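Local atomic coordinates of putative fimbriae assembly chaperone (Salmonella typhimurium, PDB entry 2CO7), a protein that probably serves as a periplasmic chaperone of the PapD-like family that folds and delivers pilus subunits for fimbrial assembly. Residues S54-F66 against S74-P86. Numbering follows the deposited sequence. Where two conformers were deposited one is given.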
# COMPACT_ATOMS: atom_id res chain seq x y z
N SER B 54 -7.82 -9.50 2.02
CA SER B 54 -7.62 -10.93 1.81
C SER B 54 -8.87 -11.62 1.32
O SER B 54 -8.80 -12.48 0.46
CB SER B 54 -7.18 -11.58 3.14
OG SER B 54 -6.10 -10.83 3.73
N SER B 55 -10.02 -11.21 1.87
CA SER B 55 -11.28 -11.86 1.60
C SER B 55 -11.80 -11.32 0.24
O SER B 55 -11.43 -10.20 -0.15
CB SER B 55 -12.28 -11.54 2.72
OG SER B 55 -12.01 -12.23 3.94
N PRO B 56 -12.67 -12.08 -0.44
CA PRO B 56 -13.26 -11.57 -1.68
C PRO B 56 -14.24 -10.42 -1.46
O PRO B 56 -14.80 -10.24 -0.35
CB PRO B 56 -14.05 -12.78 -2.24
CG PRO B 56 -13.55 -14.00 -1.43
CD PRO B 56 -13.16 -13.43 -0.08
N ALA B 57 -14.44 -9.63 -2.51
CA ALA B 57 -15.39 -8.52 -2.49
C ALA B 57 -16.30 -8.64 -3.70
O ALA B 57 -15.89 -9.22 -4.72
CB ALA B 57 -14.65 -7.18 -2.52
N PRO B 58 -17.55 -8.14 -3.59
CA PRO B 58 -18.55 -8.35 -4.65
C PRO B 58 -18.35 -7.32 -5.77
O PRO B 58 -19.31 -6.59 -6.12
CB PRO B 58 -19.87 -8.10 -3.91
CG PRO B 58 -19.53 -7.10 -2.86
CD PRO B 58 -18.10 -7.38 -2.44
N PHE B 59 -17.12 -7.22 -6.27
CA PHE B 59 -16.85 -6.32 -7.39
C PHE B 59 -16.01 -7.02 -8.42
O PHE B 59 -15.25 -7.92 -8.07
CB PHE B 59 -16.09 -5.09 -6.94
CG PHE B 59 -16.87 -4.19 -6.03
CD1 PHE B 59 -17.48 -3.04 -6.54
CD2 PHE B 59 -17.00 -4.49 -4.67
CE1 PHE B 59 -18.22 -2.18 -5.71
CE2 PHE B 59 -17.75 -3.65 -3.82
CZ PHE B 59 -18.35 -2.48 -4.35
N LEU B 60 -16.12 -6.58 -9.66
CA LEU B 60 -15.30 -7.10 -10.73
C LEU B 60 -14.61 -5.92 -11.39
O LEU B 60 -15.19 -4.85 -11.51
CB LEU B 60 -16.16 -7.87 -11.72
CG LEU B 60 -16.30 -9.39 -11.59
CD1 LEU B 60 -16.01 -9.93 -10.24
CD2 LEU B 60 -17.69 -9.89 -12.08
N VAL B 61 -13.35 -6.12 -11.74
CA VAL B 61 -12.61 -5.14 -12.51
C VAL B 61 -12.39 -5.69 -13.90
O VAL B 61 -12.00 -6.85 -14.07
CB VAL B 61 -11.24 -4.74 -11.87
CG1 VAL B 61 -10.56 -3.62 -12.71
CG2 VAL B 61 -11.43 -4.27 -10.47
N MET B 62 -12.64 -4.83 -14.89
CA MET B 62 -12.58 -5.18 -16.31
C MET B 62 -11.64 -4.24 -17.07
O MET B 62 -11.85 -3.02 -17.06
CB MET B 62 -13.96 -5.04 -16.97
CG MET B 62 -14.94 -6.19 -16.76
SD MET B 62 -16.63 -5.68 -17.11
CE MET B 62 -16.87 -4.62 -15.69
N PRO B 63 -10.63 -4.79 -17.77
CA PRO B 63 -10.26 -6.22 -17.85
C PRO B 63 -9.48 -6.62 -16.60
O PRO B 63 -8.69 -5.81 -16.12
CB PRO B 63 -9.34 -6.28 -19.08
CG PRO B 63 -8.70 -4.90 -19.15
CD PRO B 63 -9.75 -3.94 -18.59
N PRO B 64 -9.64 -7.86 -16.11
CA PRO B 64 -8.85 -8.36 -14.96
C PRO B 64 -7.38 -8.65 -15.30
O PRO B 64 -6.53 -8.56 -14.42
CB PRO B 64 -9.54 -9.66 -14.58
CG PRO B 64 -10.25 -10.08 -15.80
CD PRO B 64 -10.58 -8.88 -16.60
N LEU B 65 -7.13 -8.91 -16.59
CA LEU B 65 -5.82 -9.29 -17.08
C LEU B 65 -5.57 -8.56 -18.42
O LEU B 65 -6.36 -8.70 -19.36
CB LEU B 65 -5.83 -10.79 -17.31
CG LEU B 65 -4.74 -11.61 -16.65
CD1 LEU B 65 -3.41 -11.12 -17.09
CD2 LEU B 65 -4.90 -11.44 -15.14
N PHE B 66 -4.49 -7.78 -18.51
CA PHE B 66 -4.22 -7.07 -19.77
C PHE B 66 -2.74 -6.75 -19.90
O PHE B 66 -1.98 -6.88 -18.94
CB PHE B 66 -5.06 -5.78 -19.86
CG PHE B 66 -4.89 -4.83 -18.67
CD1 PHE B 66 -4.18 -3.65 -18.82
CD2 PHE B 66 -5.51 -5.09 -17.44
CE1 PHE B 66 -4.03 -2.74 -17.78
CE2 PHE B 66 -5.37 -4.18 -16.36
CZ PHE B 66 -4.64 -3.00 -16.54
N SER B 74 -4.72 3.38 -20.04
CA SER B 74 -5.94 2.62 -20.22
C SER B 74 -6.88 2.93 -19.05
O SER B 74 -6.45 3.51 -18.05
CB SER B 74 -5.64 1.13 -20.21
OG SER B 74 -6.77 0.44 -20.73
N GLN B 75 -8.13 2.51 -19.18
CA GLN B 75 -9.12 2.65 -18.12
C GLN B 75 -9.58 1.28 -17.66
O GLN B 75 -9.79 0.36 -18.47
CB GLN B 75 -10.33 3.45 -18.61
CG GLN B 75 -10.03 4.83 -19.12
CD GLN B 75 -9.79 5.87 -18.03
OE1 GLN B 75 -9.32 6.98 -18.32
NE2 GLN B 75 -10.09 5.54 -16.77
N LEU B 76 -9.73 1.13 -16.36
CA LEU B 76 -10.33 -0.06 -15.83
C LEU B 76 -11.73 0.31 -15.44
O LEU B 76 -11.93 1.39 -14.90
CB LEU B 76 -9.57 -0.50 -14.61
CG LEU B 76 -8.07 -0.62 -14.81
CD1 LEU B 76 -7.46 -1.03 -13.50
CD2 LEU B 76 -7.77 -1.62 -15.95
N ARG B 77 -12.68 -0.58 -15.69
CA ARG B 77 -14.04 -0.40 -15.23
C ARG B 77 -14.25 -1.27 -14.00
O ARG B 77 -13.95 -2.46 -14.02
CB ARG B 77 -14.97 -0.90 -16.34
CG ARG B 77 -16.42 -1.08 -15.92
CD ARG B 77 -17.24 0.21 -16.05
NE ARG B 77 -18.64 -0.11 -16.30
CZ ARG B 77 -19.66 0.70 -16.03
NH1 ARG B 77 -19.44 1.90 -15.49
NH2 ARG B 77 -20.91 0.32 -16.29
N ILE B 78 -14.83 -0.69 -12.95
CA ILE B 78 -15.10 -1.43 -11.72
C ILE B 78 -16.62 -1.48 -11.52
O ILE B 78 -17.26 -0.45 -11.56
CB ILE B 78 -14.48 -0.71 -10.50
CG1 ILE B 78 -12.96 -0.53 -10.67
CG2 ILE B 78 -14.85 -1.48 -9.21
CD1 ILE B 78 -12.32 0.50 -9.73
N VAL B 79 -17.20 -2.67 -11.32
CA VAL B 79 -18.67 -2.78 -11.25
C VAL B 79 -19.03 -3.69 -10.07
O VAL B 79 -18.38 -4.72 -9.86
CB VAL B 79 -19.31 -3.28 -12.60
CG1 VAL B 79 -19.06 -2.31 -13.75
CG2 VAL B 79 -18.78 -4.66 -12.99
N ARG B 80 -20.00 -3.26 -9.25
CA ARG B 80 -20.54 -4.14 -8.21
C ARG B 80 -21.28 -5.30 -8.83
O ARG B 80 -22.12 -5.08 -9.72
CB ARG B 80 -21.49 -3.39 -7.28
CG ARG B 80 -21.90 -4.24 -6.07
CD ARG B 80 -22.89 -3.53 -5.11
NE ARG B 80 -24.17 -3.22 -5.76
CZ ARG B 80 -25.18 -4.07 -5.98
NH1 ARG B 80 -25.12 -5.34 -5.61
NH2 ARG B 80 -26.27 -3.63 -6.61
N THR B 81 -21.04 -6.53 -8.36
CA THR B 81 -21.72 -7.68 -8.99
C THR B 81 -22.77 -8.40 -8.19
O THR B 81 -23.38 -9.36 -8.72
CB THR B 81 -20.76 -8.78 -9.46
OG1 THR B 81 -21.54 -9.96 -9.70
CG2 THR B 81 -19.76 -9.15 -8.38
N GLY B 82 -22.98 -7.99 -6.95
CA GLY B 82 -23.99 -8.60 -6.07
C GLY B 82 -23.61 -8.18 -4.66
O GLY B 82 -23.38 -7.00 -4.40
N GLY B 83 -23.52 -9.14 -3.73
CA GLY B 83 -23.09 -8.82 -2.36
C GLY B 83 -24.25 -8.41 -1.47
O GLY B 83 -25.36 -8.18 -1.94
N ASP B 84 -24.01 -8.37 -0.17
CA ASP B 84 -25.04 -7.87 0.73
C ASP B 84 -24.43 -6.80 1.62
O ASP B 84 -24.42 -6.90 2.86
CB ASP B 84 -25.70 -8.98 1.53
CG ASP B 84 -27.06 -8.56 2.15
OD1 ASP B 84 -27.40 -9.08 3.24
OD2 ASP B 84 -27.79 -7.72 1.55
N MET B 85 -23.92 -5.77 0.97
CA MET B 85 -23.36 -4.63 1.68
C MET B 85 -24.41 -3.84 2.47
O MET B 85 -25.56 -3.72 2.04
CB MET B 85 -22.56 -3.75 0.74
CG MET B 85 -21.14 -4.31 0.54
SD MET B 85 -20.15 -3.47 -0.69
CE MET B 85 -21.27 -3.58 -2.06
N PRO B 86 -24.01 -3.35 3.66
CA PRO B 86 -24.96 -2.56 4.45
C PRO B 86 -25.50 -1.35 3.69
O PRO B 86 -24.89 -0.90 2.72
CB PRO B 86 -24.14 -2.13 5.68
CG PRO B 86 -22.73 -2.53 5.42
CD PRO B 86 -22.72 -3.54 4.34
O HOH W 1 -12.70 -0.93 -19.27
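Phe59 and Arg80 face one another as a non-hydrogen-bonded pair in an antiparallel hairpin, and the Phe59 side chain can be followed outward as an example of how one strand residue packs against both its partner strand and the loop after it. Phe59 CB lies 3.7 Å from Val79 O. With CG anti to the carbonyl carbon (chi1 -67°), Phe59 CD1 comes 3.7 Å from Arg80 CA and Phe59 CE1 3.8 Å from Arg80 CB, while Arg80 CG sits over one ring face, offset toward its rim. At the far end, Phe59 CZ and CE2 each meet Met85 CE at 3.9 Å, and Met85 SD stands at the ring edge in a Met-aromatic contact.

Backbone hydrogen bonds set this register: Leu60 and Val79 exchange two, N to O in each direction, as do Met62 and Arg77, and Thr81 N closes the ladder on Pro58 O (2.8 Å) from above the carbonyl plane. The Met62 side chain, on the opposite face from Phe59, bends at chi3, bringing Met62 CE against Arg77 CG (3.6 Å).

Strand 59-68 is flanked by strand 42-50 and strand 73-80 by strand 30-35 in the immunoglobulin-like N-terminal domain, whose strand 116-131 supplies Phe130 and Leu128 to pack against Phe59 and Ile78, respectively.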